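Cruciferin (Brassica napus, PDB 3KGL) probably serves as a seed storage protein, an 11S globulin laid down as a nutrient reserve. Local coordinates at residues N341-A346 with A404-N409; S41-V46 with V178-S183; G74-V79 with E147-G152. All blocks are in the same frame, centred on the assembly; numbering follows the deposited sequence.

Contact 1: N341-A346 with A404-N409; sequences NANANA and ANAQIN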
ATOM      1  N   ASN A 341      -0.690  16.651 -12.053  1.00 31.19           N
ATOM      2  CA  ASN A 341      -0.388  16.320 -10.672  1.00 16.10           C
ATOM      3  C   ASN A 341       0.758  15.319 -10.603  1.00 40.17           C
ATOM      4  O   ASN A 341       0.723  14.273 -11.253  1.00 43.37           O
ATOM      5  CB  ASN A 341      -1.639  15.828  -9.948  1.00 32.45           C
ATOM      6  CG  ASN A 341      -2.687  16.913  -9.821  1.00 31.06           C
ATOM      7  OD1 ASN A 341      -2.365  18.089  -9.934  1.00 41.17           O
ATOM      8  ND2 ASN A 341      -3.942  16.529  -9.600  1.00 28.96           N
ATOM      9  N   ALA A 342       1.783  15.665  -9.830  1.00 37.91           N
ATOM     10  CA  ALA A 342       3.021  14.897  -9.787  1.00 13.07           C
ATOM     11  C   ALA A 342       2.875  13.586  -9.038  1.00 36.94           C
ATOM     12  O   ALA A 342       3.597  12.627  -9.324  1.00 28.35           O
ATOM     13  CB  ALA A 342       4.116  15.719  -9.175  1.00 44.61           C
ATOM     14  N   ASN A 343       1.938  13.541  -8.090  1.00 29.05           N
ATOM     15  CA  ASN A 343       1.849  12.410  -7.157  1.00 41.45           C
ATOM     16  C   ASN A 343       0.440  12.024  -6.737  1.00 39.56           C
ATOM     17  O   ASN A 343       0.260  11.278  -5.773  1.00 39.20           O
ATOM     18  CB  ASN A 343       2.693  12.669  -5.904  1.00 30.87           C
ATOM     19  CG  ASN A 343       2.264  13.935  -5.136  1.00 64.19           C
ATOM     20  OD1 ASN A 343       1.630  14.846  -5.681  1.00 19.08           O
ATOM     21  ND2 ASN A 343       2.633  13.991  -3.858  1.00 43.28           N
ATOM     22  N   ALA A 344      -0.558  12.520  -7.460  1.00 44.40           N
ATOM     23  CA  ALA A 344      -1.943  12.227  -7.108  1.00 33.43           C
ATOM     24  C   ALA A 344      -2.847  12.016  -8.310  1.00 33.71           C
ATOM     25  O   ALA A 344      -2.623  12.543  -9.401  1.00 36.89           O
ATOM     26  CB  ALA A 344      -2.503  13.327  -6.233  1.00 34.29           C
ATOM     27  N   ASN A 345      -3.890  11.233  -8.093  1.00 33.55           N
ATOM     28  CA  ASN A 345      -4.970  11.180  -9.048  1.00 27.06           C
ATOM     29  C   ASN A 345      -6.005  12.181  -8.608  1.00 28.57           C
ATOM     30  O   ASN A 345      -6.263  12.318  -7.420  1.00 54.59           O
ATOM     31  CB  ASN A 345      -5.557   9.785  -9.101  1.00 20.47           C
ATOM     32  CG  ASN A 345      -4.648   8.823  -9.796  1.00 38.22           C
ATOM     33  OD1 ASN A 345      -3.630   9.224 -10.373  1.00 21.93           O
ATOM     34  ND2 ASN A 345      -4.994   7.544  -9.749  1.00 14.36           N
ATOM     35  N   ALA A 346      -6.578  12.904  -9.557  1.00 49.21           N
ATOM     36  CA  ALA A 346      -7.572  13.910  -9.229  1.00 21.80           C
ATOM     37  C   ALA A 346      -8.954  13.451  -9.650  1.00 35.34           C
ATOM     38  O   ALA A 346      -9.103  12.545 -10.469  1.00 37.88           O
ATOM     39  CB  ALA A 346      -7.228  15.232  -9.897  1.00 78.75           C
ATOM     40  N   ALA A 404      -2.242  12.941   0.460  1.00 29.62           N
ATOM     41  CA  ALA A 404      -2.401  13.860   1.583  1.00 48.25           C
ATOM     42  C   ALA A 404      -1.899  15.269   1.237  1.00 58.89           C
ATOM     43  O   ALA A 404      -2.545  16.267   1.574  1.00 60.65           O
ATOM     44  CB  ALA A 404      -1.695  13.323   2.816  1.00 84.46           C
ATOM     45  N   ASN A 405      -0.745  15.339   0.572  1.00 49.25           N
ATOM     46  CA  ASN A 405      -0.216  16.601   0.050  1.00 49.53           C
ATOM     47  C   ASN A 405       0.081  16.537  -1.457  1.00 38.30           C
ATOM     48  O   ASN A 405       1.024  15.871  -1.884  1.00 42.96           O
ATOM     49  CB  ASN A 405       1.029  17.035   0.832  1.00 43.41           C
ATOM     50  CG  ASN A 405       1.595  18.369   0.346  1.00111.11           C
ATOM     51  OD1 ASN A 405       1.889  18.542  -0.839  1.00106.43           O
ATOM     52  ND2 ASN A 405       1.750  19.316   1.265  1.00125.68           N
ATOM     53  N   ALA A 406      -0.716  17.234  -2.263  1.00 44.03           N
ATOM     54  CA  ALA A 406      -0.571  17.153  -3.717  1.00 57.16           C
ATOM     55  C   ALA A 406       0.396  18.187  -4.285  1.00 38.10           C
ATOM     56  O   ALA A 406       0.359  19.353  -3.907  1.00 99.23           O
ATOM     57  CB  ALA A 406      -1.918  17.283  -4.388  1.00 16.37           C
ATOM     58  N   GLN A 407       1.258  17.749  -5.195  1.00 21.21           N
ATOM     59  CA  GLN A 407       2.150  18.652  -5.912  1.00 42.30           C
ATOM     60  C   GLN A 407       1.645  18.945  -7.334  1.00 40.74           C
ATOM     61  O   GLN A 407       1.652  18.068  -8.195  1.00 35.39           O
ATOM     62  CB  GLN A 407       3.563  18.058  -5.984  1.00 20.51           C
ATOM     63  CG  GLN A 407       4.676  19.069  -6.293  1.00 69.07           C
ATOM     64  CD  GLN A 407       5.173  19.822  -5.055  1.00116.85           C
ATOM     65  OE1 GLN A 407       4.949  19.396  -3.920  1.00 60.63           O
ATOM     66  NE2 GLN A 407       5.861  20.943  -5.276  1.00104.26           N
ATOM     67  N   ILE A 408       1.216  20.175  -7.585  1.00 42.70           N
ATOM     68  CA  ILE A 408       0.877  20.589  -8.944  1.00 29.31           C
ATOM     69  C   ILE A 408       2.133  21.100  -9.680  1.00 13.64           C
ATOM     70  O   ILE A 408       2.951  21.817  -9.109  1.00 53.39           O
ATOM     71  CB  ILE A 408      -0.211  21.689  -8.944  1.00 24.94           C
ATOM     72  CG1 ILE A 408      -1.218  21.451  -7.829  1.00 31.49           C
ATOM     73  CG2 ILE A 408      -0.944  21.745 -10.273  1.00 47.96           C
ATOM     74  CD1 ILE A 408      -2.515  22.200  -8.017  1.00 56.75           C
ATOM     75  N   ASN A 409       2.289  20.696 -10.937  1.00 51.37           N
ATOM     76  CA  ASN A 409       3.356  21.176 -11.809  1.00 32.59           C
ATOM     77  C   ASN A 409       2.765  21.887 -13.017  1.00 33.92           C
ATOM     78  O   ASN A 409       1.947  21.325 -13.730  1.00 66.79           O
ATOM     79  CB  ASN A 409       4.239  20.014 -12.265  1.00 47.72           C
ATOM     80  CG  ASN A 409       5.203  19.549 -11.173  1.00101.83           C
ATOM     81  OD1 ASN A 409       5.438  20.266 -10.201  1.00103.49           O
ATOM     82  ND2 ASN A 409       5.764  18.348 -11.332  1.00 41.32           N
TER
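N341, the last residue of strand 334-341, faces I408, the first of strand 408-410, as an antiparallel non-hydrogen-bonded pair with the two CA atoms 4.8 Å apart. One residue further, A342 N gives its hydrogen to Q407 O at 2.9 Å in an almost straight bond. Beyond this point strand pairing stops: residues 342-345 form a loop, and 404-407 approach it without regular structure.

The N343 side chain takes over where the backbone bonds end. Its CG stands between the backbone N and the carbonyl carbon (chi1 59°), and the terminal amide bonds to the facing chain through both its oxygen and its nitrogen. Q407 N donates to N343 OD1 at 3.0 Å, nearly straight and slightly tilted from the amide carbonyl plane, while N343 ND2 donates to N405 O at 3.2 Å, a more bent bond that lies in the plane of that carbonyl. Two bonds spaced across A406 fix the rotation of the amide and stand in for a continued strand pair. Small apolar groups fill in around it: A342 CB lies 4.0 Å from Q407 CB and also touches N409 ND2, and A344 CB meets A406 CB at 4.4 Å. N341 and I408 lie side by side and point the same way, N341 OD1 coming 3.9 Å from I408 CG2; the hydrogen-bond partner of that oxygen is K401 NZ, and the I408 methyl only packs beside it.

A second subunit packs here as well, its P81 against Q407 and N409 and its G160 against A342. The contact joins the loop between strands 334-341 and 346-352 to the segment that leads into strand 408-410 in the C-terminal cupin domain, a beta-barrel fold, at an interface between subunits of the 11S globulin.

Contact 2: S41-V46 with V178-S183; sequences SGVSFV and VLDLAS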
ATOM      1  N   SER A  41      -8.359   6.149 -11.623  1.00 34.57           N
ATOM      2  CA  SER A  41      -8.136   7.060 -10.504  1.00 30.38           C
ATOM      3  C   SER A  41      -8.262   6.367  -9.156  1.00 31.54           C
ATOM      4  O   SER A  41      -7.891   6.919  -8.129  1.00 43.10           O
ATOM      5  CB  SER A  41      -9.093   8.251 -10.582  1.00 32.93           C
ATOM      6  OG  SER A  41      -8.510   9.308 -11.330  1.00 34.81           O
ATOM      7  N   GLY A  42      -8.795   5.154  -9.167  1.00 21.82           N
ATOM      8  CA  GLY A  42      -8.942   4.376  -7.957  1.00 44.05           C
ATOM      9  C   GLY A  42      -9.881   4.961  -6.921  1.00 45.75           C
ATOM     10  O   GLY A  42      -9.645   4.814  -5.723  1.00 27.84           O
ATOM     11  N   VAL A  43     -10.954   5.612  -7.368  1.00 49.42           N
ATOM     12  CA  VAL A  43     -11.946   6.155  -6.440  1.00 57.76           C
ATOM     13  C   VAL A  43     -13.380   6.007  -6.938  1.00 41.54           C
ATOM     14  O   VAL A  43     -13.621   5.756  -8.113  1.00 49.99           O
ATOM     15  CB  VAL A  43     -11.704   7.650  -6.140  1.00 49.52           C
ATOM     16  CG1 VAL A  43     -10.336   7.859  -5.508  1.00 23.85           C
ATOM     17  CG2 VAL A  43     -11.869   8.483  -7.405  1.00 35.67           C
ATOM     18  N   SER A  44     -14.326   6.161  -6.020  1.00 42.35           N
ATOM     19  CA  SER A  44     -15.725   6.319  -6.370  1.00 22.81           C
ATOM     20  C   SER A  44     -16.156   7.703  -5.892  1.00 56.79           C
ATOM     21  O   SER A  44     -15.423   8.385  -5.163  1.00 17.29           O
ATOM     22  CB  SER A  44     -16.568   5.240  -5.695  1.00 61.44           C
ATOM     23  OG  SER A  44     -17.940   5.359  -6.018  1.00 29.33           O
ATOM     24  N   PHE A  45     -17.344   8.119  -6.305  1.00 26.88           N
ATOM     25  CA  PHE A  45     -17.846   9.445  -5.966  1.00 37.94           C
ATOM     26  C   PHE A  45     -19.340   9.303  -5.681  1.00 32.39           C
ATOM     27  O   PHE A  45     -19.975   8.379  -6.178  1.00 41.41           O
ATOM     28  CB  PHE A  45     -17.582  10.399  -7.132  1.00 27.60           C
ATOM     29  CG  PHE A  45     -17.594  11.856  -6.761  1.00 46.71           C
ATOM     30  CD1 PHE A  45     -16.472  12.459  -6.230  1.00 25.33           C
ATOM     31  CD2 PHE A  45     -18.719  12.638  -6.986  1.00 59.36           C
ATOM     32  CE1 PHE A  45     -16.484  13.803  -5.900  1.00 30.66           C
ATOM     33  CE2 PHE A  45     -18.725  13.992  -6.658  1.00 29.77           C
ATOM     34  CZ  PHE A  45     -17.612  14.565  -6.119  1.00  9.95           C
ATOM     35  N   VAL A  46     -19.891  10.186  -4.855  1.00 26.89           N
ATOM     36  CA  VAL A  46     -21.303  10.110  -4.492  1.00 36.18           C
ATOM     37  C   VAL A  46     -21.791  11.484  -4.119  1.00 18.05           C
ATOM     38  O   VAL A  46     -21.015  12.317  -3.667  1.00 48.96           O
ATOM     39  CB  VAL A  46     -21.551   9.166  -3.294  1.00 32.48           C
ATOM     40  CG1 VAL A  46     -20.707   9.586  -2.118  1.00 33.24           C
ATOM     41  CG2 VAL A  46     -23.026   9.152  -2.911  1.00 18.24           C
ATOM     42  N   VAL A 178     -15.858  12.001  -2.032  1.00 29.21           N
ATOM     43  CA  VAL A 178     -14.994  11.011  -2.675  1.00 34.31           C
ATOM     44  C   VAL A 178     -14.728   9.853  -1.718  1.00 44.89           C
ATOM     45  O   VAL A 178     -14.574  10.054  -0.517  1.00 53.66           O
ATOM     46  CB  VAL A 178     -13.639  11.601  -3.156  1.00 32.75           C
ATOM     47  CG1 VAL A 178     -12.784  11.977  -1.986  1.00 32.67           C
ATOM     48  CG2 VAL A 178     -12.890  10.591  -4.033  1.00 17.97           C
ATOM     49  N   LEU A 179     -14.694   8.636  -2.250  1.00 53.00           N
ATOM     50  CA  LEU A 179     -14.301   7.479  -1.465  1.00 27.27           C
ATOM     51  C   LEU A 179     -13.030   6.907  -2.083  1.00 41.35           C
ATOM     52  O   LEU A 179     -13.005   6.614  -3.277  1.00 66.60           O
ATOM     53  CB  LEU A 179     -15.424   6.447  -1.443  1.00 14.93           C
ATOM     54  CG  LEU A 179     -16.791   6.971  -0.990  1.00 26.55           C
ATOM     55  CD1 LEU A 179     -17.887   6.040  -1.436  1.00 42.81           C
ATOM     56  CD2 LEU A 179     -16.872   7.165   0.509  1.00 19.27           C
ATOM     57  N   ASP A 180     -11.981   6.766  -1.271  1.00 33.09           N
ATOM     58  CA  ASP A 180     -10.655   6.317  -1.734  1.00 37.52           C
ATOM     59  C   ASP A 180     -10.559   4.797  -1.716  1.00 25.04           C
ATOM     60  O   ASP A 180     -10.337   4.199  -0.670  1.00 46.35           O
ATOM     61  CB  ASP A 180      -9.552   6.932  -0.856  1.00 61.43           C
ATOM     62  CG  ASP A 180      -8.149   6.694  -1.407  1.00 48.91           C
ATOM     63  OD1 ASP A 180      -8.016   5.947  -2.399  1.00 31.27           O
ATOM     64  OD2 ASP A 180      -7.179   7.253  -0.831  1.00 47.76           O
ATOM     65  N   LEU A 181     -10.736   4.183  -2.879  1.00 30.05           N
ATOM     66  CA  LEU A 181     -10.851   2.735  -2.980  1.00 31.77           C
ATOM     67  C   LEU A 181      -9.495   2.057  -3.006  1.00 44.62           C
ATOM     68  O   LEU A 181      -9.312   0.994  -2.415  1.00 33.80           O
ATOM     69  CB  LEU A 181     -11.653   2.353  -4.222  1.00 13.54           C
ATOM     70  CG  LEU A 181     -13.162   2.186  -4.006  1.00 52.07           C
ATOM     71  CD1 LEU A 181     -13.664   3.015  -2.829  1.00 37.30           C
ATOM     72  CD2 LEU A 181     -13.942   2.503  -5.268  1.00 11.52           C
ATOM     73  N   ALA A 182      -8.548   2.679  -3.696  1.00 45.62           N
ATOM     74  CA  ALA A 182      -7.205   2.138  -3.822  1.00 16.05           C
ATOM     75  C   ALA A 182      -6.456   2.150  -2.490  1.00 46.14           C
ATOM     76  O   ALA A 182      -5.718   1.211  -2.183  1.00 37.87           O
ATOM     77  CB  ALA A 182      -6.443   2.912  -4.857  1.00 45.81           C
ATOM     78  N   SER A 183      -6.661   3.207  -1.701  1.00 29.20           N
ATOM     79  CA  SER A 183      -5.920   3.418  -0.448  1.00 19.29           C
ATOM     80  C   SER A 183      -5.695   2.151   0.378  1.00 36.81           C
ATOM     81  O   SER A 183      -6.532   1.245   0.419  1.00 28.51           O
ATOM     82  CB  SER A 183      -6.593   4.495   0.408  1.00 53.20           C
ATOM     83  OG  SER A 183      -5.958   4.642   1.665  1.00 49.98           O
TER
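V43 and V178 meet on one face of an antiparallel strand pair, their side chains crossing obliquely. From V43, CB rests 3.3 Å from L179 O and 3.8 Å from V178 CG2. The branches then part: CG1, anti to the carbonyl carbon (chi1 -60°), lies beside L179 O and V178 CG2, and CG2 also reaches that methyl, at 4.1 Å. Beyond the pair, V43 also packs on V347 and T402, residues of the second cupin domain.

V178 CG2 in turn lies 3.5 Å from S44 O, and F45 CD1 approaches V178 CA obliquely on the same face. The F45 ring goes on to an edge-to-face contact with W31 and meets the ring of Y349. On the other face, S44 CB packs against L181 CD2 at 3.8 Å.

Strands 43-50 and 173-180 are neighbours in the antiparallel sheet of the N-terminal cupin barrel. S44 and L179 form the hydrogen-bonded pair between them, S44 N to L179 O and L179 N to S44 O.

Just before strand 43-50, G42 closes helix 36-41 in a Schellman motif, with positive phi. Its carbonyl oxygen accepts from both L181 N and A182 N, each at 3.1 Å and both from the same face of the carbonyl plane, so the chain leaving strand 173-180 turns around one acceptor. D180 OD1 accepts from S183 N, an Asx motif in which the donor comes from above the carboxylate plane.

Contact 3: G74-V79 with E147-G152; sequences GLMGRV and EHIRTG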
ATOM      1  N   GLY A  74     -26.570  22.917   7.112  1.00 43.40           N
ATOM      2  CA  GLY A  74     -27.179  21.958   8.016  1.00 48.03           C
ATOM      3  C   GLY A  74     -26.329  21.518   9.196  1.00 54.53           C
ATOM      4  O   GLY A  74     -25.386  22.198   9.592  1.00 38.42           O
ATOM      5  N   LEU A  75     -26.680  20.364   9.759  1.00 72.17           N
ATOM      6  CA  LEU A  75     -25.993  19.808  10.917  1.00 63.54           C
ATOM      7  C   LEU A  75     -25.247  18.527  10.537  1.00 45.41           C
ATOM      8  O   LEU A  75     -25.658  17.816   9.621  1.00 46.33           O
ATOM      9  CB  LEU A  75     -27.004  19.534  12.044  1.00 48.55           C
ATOM     10  CG  LEU A  75     -27.732  20.784  12.558  1.00 38.60           C
ATOM     11  CD1 LEU A  75     -28.733  20.461  13.636  1.00 23.72           C
ATOM     12  CD2 LEU A  75     -26.721  21.771  13.081  1.00 41.99           C
ATOM     13  N   MET A  76     -24.146  18.248  11.230  1.00 51.14           N
ATOM     14  CA  MET A  76     -23.426  16.988  11.066  1.00 29.06           C
ATOM     15  C   MET A  76     -22.955  16.386  12.382  1.00 30.55           C
ATOM     16  O   MET A  76     -22.596  17.090  13.313  1.00 37.71           O
ATOM     17  CB  MET A  76     -22.219  17.154  10.163  1.00 43.54           C
ATOM     18  CG  MET A  76     -21.205  16.055  10.372  1.00 25.94           C
ATOM     19  SD  MET A  76     -19.714  16.325   9.425  1.00 63.96           S
ATOM     20  CE  MET A  76     -19.081  17.798  10.220  1.00 47.94           C
ATOM     21  N   GLY A  77     -22.949  15.064  12.437  1.00 32.16           N
ATOM     22  CA  GLY A  77     -22.504  14.348  13.607  1.00 17.59           C
ATOM     23  C   GLY A  77     -21.523  13.262  13.226  1.00 40.19           C
ATOM     24  O   GLY A  77     -21.810  12.393  12.405  1.00 27.12           O
ATOM     25  N   ARG A  78     -20.343  13.327  13.822  1.00 50.28           N
ATOM     26  CA  ARG A  78     -19.334  12.300  13.664  1.00 13.62           C
ATOM     27  C   ARG A  78     -19.400  11.538  14.973  1.00 37.26           C
ATOM     28  O   ARG A  78     -19.802  12.097  15.993  1.00 52.40           O
ATOM     29  CB  ARG A  78     -17.959  12.960  13.511  1.00 42.25           C
ATOM     30  CG  ARG A  78     -17.114  12.521  12.307  1.00 85.19           C
ATOM     31  CD  ARG A  78     -16.202  13.667  11.840  1.00 43.77           C
ATOM     32  NE  ARG A  78     -15.774  14.470  12.982  1.00 98.89           N
ATOM     33  CZ  ARG A  78     -15.631  15.792  12.964  1.00107.39           C
ATOM     34  NH1 ARG A  78     -15.883  16.471  11.855  1.00 71.69           N
ATOM     35  NH2 ARG A  78     -15.243  16.435  14.059  1.00 91.23           N
ATOM     36  N   VAL A  79     -19.023  10.265  14.951  1.00 66.06           N
ATOM     37  CA  VAL A  79     -18.905   9.478  16.176  1.00 43.38           C
ATOM     38  C   VAL A  79     -17.694   8.581  16.059  1.00 40.91           C
ATOM     39  O   VAL A  79     -17.680   7.658  15.245  1.00 90.25           O
ATOM     40  CB  VAL A  79     -20.130   8.580  16.417  1.00 55.92           C
ATOM     41  CG1 VAL A  79     -19.917   7.736  17.666  1.00 41.41           C
ATOM     42  CG2 VAL A  79     -21.393   9.410  16.533  1.00 33.96           C
ATOM     43  N   GLU A 147     -21.887  19.383  14.859  1.00 32.78           N
ATOM     44  CA  GLU A 147     -21.368  20.570  14.198  1.00 53.70           C
ATOM     45  C   GLU A 147     -22.411  21.185  13.250  1.00 64.21           C
ATOM     46  O   GLU A 147     -23.355  20.508  12.840  1.00 41.61           O
ATOM     47  CB  GLU A 147     -20.084  20.221  13.434  1.00 44.88           C
ATOM     48  CG  GLU A 147     -18.860  20.005  14.324  1.00 54.52           C
ATOM     49  CD  GLU A 147     -17.922  18.914  13.803  1.00120.64           C
ATOM     50  OE1 GLU A 147     -18.154  17.721  14.117  1.00 85.99           O
ATOM     51  OE2 GLU A 147     -16.942  19.252  13.099  1.00105.30           O
ATOM     52  N   HIS A 148     -22.259  22.475  12.941  1.00 48.98           N
ATOM     53  CA  HIS A 148     -23.045  23.108  11.890  1.00 21.34           C
ATOM     54  C   HIS A 148     -22.184  23.160  10.642  1.00 46.65           C
ATOM     55  O   HIS A 148     -20.971  23.379  10.722  1.00 51.41           O
ATOM     56  CB  HIS A 148     -23.487  24.520  12.274  1.00 27.22           C
ATOM     57  CG  HIS A 148     -24.386  25.170  11.261  1.00 56.33           C
ATOM     58  ND1 HIS A 148     -23.946  26.140  10.384  1.00 41.05           N
ATOM     59  CD2 HIS A 148     -25.703  24.986  10.991  1.00 51.74           C
ATOM     60  CE1 HIS A 148     -24.952  26.522   9.615  1.00 57.37           C
ATOM     61  NE2 HIS A 148     -26.028  25.837   9.962  1.00 52.72           N
ATOM     62  N   ILE A 149     -22.811  22.945   9.493  1.00 32.55           N
ATOM     63  CA  ILE A 149     -22.108  22.979   8.219  1.00 35.39           C
ATOM     64  C   ILE A 149     -22.800  23.915   7.236  1.00 61.12           C
ATOM     65  O   ILE A 149     -24.033  24.014   7.210  1.00 26.42           O
ATOM     66  CB  ILE A 149     -21.989  21.578   7.599  1.00 65.01           C
ATOM     67  CG1 ILE A 149     -23.356  20.897   7.555  1.00 37.85           C
ATOM     68  CG2 ILE A 149     -21.014  20.734   8.386  1.00 25.94           C
ATOM     69  CD1 ILE A 149     -23.357  19.610   6.792  1.00 38.30           C
ATOM     70  N   ARG A 150     -21.988  24.610   6.444  1.00 52.78           N
ATOM     71  CA  ARG A 150     -22.472  25.543   5.433  1.00 57.94           C
ATOM     72  C   ARG A 150     -21.673  25.293   4.177  1.00 44.20           C
ATOM     73  O   ARG A 150     -20.664  24.605   4.220  1.00 34.33           O
ATOM     74  CB  ARG A 150     -22.266  26.998   5.876  1.00 75.83           C
ATOM     75  CG  ARG A 150     -20.905  27.269   6.505  1.00 25.81           C
ATOM     76  CD  ARG A 150     -20.340  28.631   6.124  1.00 36.11           C
ATOM     77  NE  ARG A 150     -19.052  28.842   6.781  1.00 33.47           N
ATOM     78  CZ  ARG A 150     -18.072  29.609   6.311  1.00 58.68           C
ATOM     79  NH1 ARG A 150     -18.223  30.269   5.164  1.00 27.60           N
ATOM     80  NH2 ARG A 150     -16.925  29.704   6.988  1.00 48.66           N
ATOM     81  N   THR A 151     -22.105  25.881   3.068  1.00 45.14           N
ATOM     82  CA  THR A 151     -21.437  25.670   1.790  1.00 30.63           C
ATOM     83  C   THR A 151     -19.938  25.979   1.851  1.00 42.91           C
ATOM     84  O   THR A 151     -19.521  26.994   2.404  1.00 53.68           O
ATOM     85  CB  THR A 151     -22.133  26.451   0.669  1.00 25.33           C
ATOM     86  OG1 THR A 151     -23.411  25.849   0.404  1.00 64.42           O
ATOM     87  CG2 THR A 151     -21.304  26.438  -0.596  1.00 28.28           C
ATOM     88  N   GLY A 152     -19.133  25.071   1.307  1.00 33.47           N
ATOM     89  CA  GLY A 152     -17.696  25.248   1.278  1.00 26.51           C
ATOM     90  C   GLY A 152     -16.960  24.456   2.342  1.00 46.80           C
ATOM     91  O   GLY A 152     -15.739  24.280   2.268  1.00 33.40           O
TER
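E147 and R78 meet through bent side chains. E147 CG stands anti to its carbonyl carbon (chi1 -74°) and the chain bends at chi2, while the R78 chain bends at chi3 (34°). The guanidinium and carboxylate planes are 73° apart. E147 OE1 lies over one face of the guanidinium, offset toward its rim, and forms a salt bridge with R78 NH2 at 3.2 Å; R78 NH1 adds a weak hydrogen bond to E147 OE2. E147 OE2 is hydrogen-bonded more firmly by T288 OG1, on strand 288-290, which also makes a weak bond with R78 NH1. An alanine in place of R78 would probably leave the E147 carboxylate without its charged mate, its OE2 still bonded to T288.

Strands 73-79 and 141-150 are antiparallel neighbours in the N-terminal cupin domain. G74 pairs with I149 and M76 with E147 as hydrogen-bonded pairs, G74 O accepting from I149 N at 2.7 Å. Between them, L75 and H148 form the non-hydrogen-bonded pair, and L75 CA makes a CA-H...O contact with E147 O.

On the face of M76, E147 and I149, the M76 and E147 side chains lie side by side, pointing the same way. M76 CE comes 3.9 Å from E147 OE2 and 4.0 Å from I149 CG2, and M76 packs further on F165 and Q163 of strand 162-166. I149 CG1 lies against G74 O. The opposite face carries L75 and H148, whose side chains cross at about a right angle; L75 CD2 sits at the edge of the imidazole, 4.0 Å from H148 CD2.

How the contacts relate
Contacts 1 and 2 belong to different cupin domains yet touch: N345 ND2 of contact 1 lies 3.3 Å from S41 CA of contact 2, and weak hydrogen bonds join N345 ND2 to S41 O and S41 OG to A346 O. Through these residues the two contacts meet at the junction of the two domains, their centres 15 Å apart. Contact 3 shares the N-terminal cupin range with contact 2 and falls in sequence between its two segments, but their nearest atoms stay about 13 Å apart. It lies across the chain's centre from contact 1, with centres 27 Å apart. A bound glycerol, probably from the crystallisation liquor, comes within about 4 Å of the L179 side chain in contact 2.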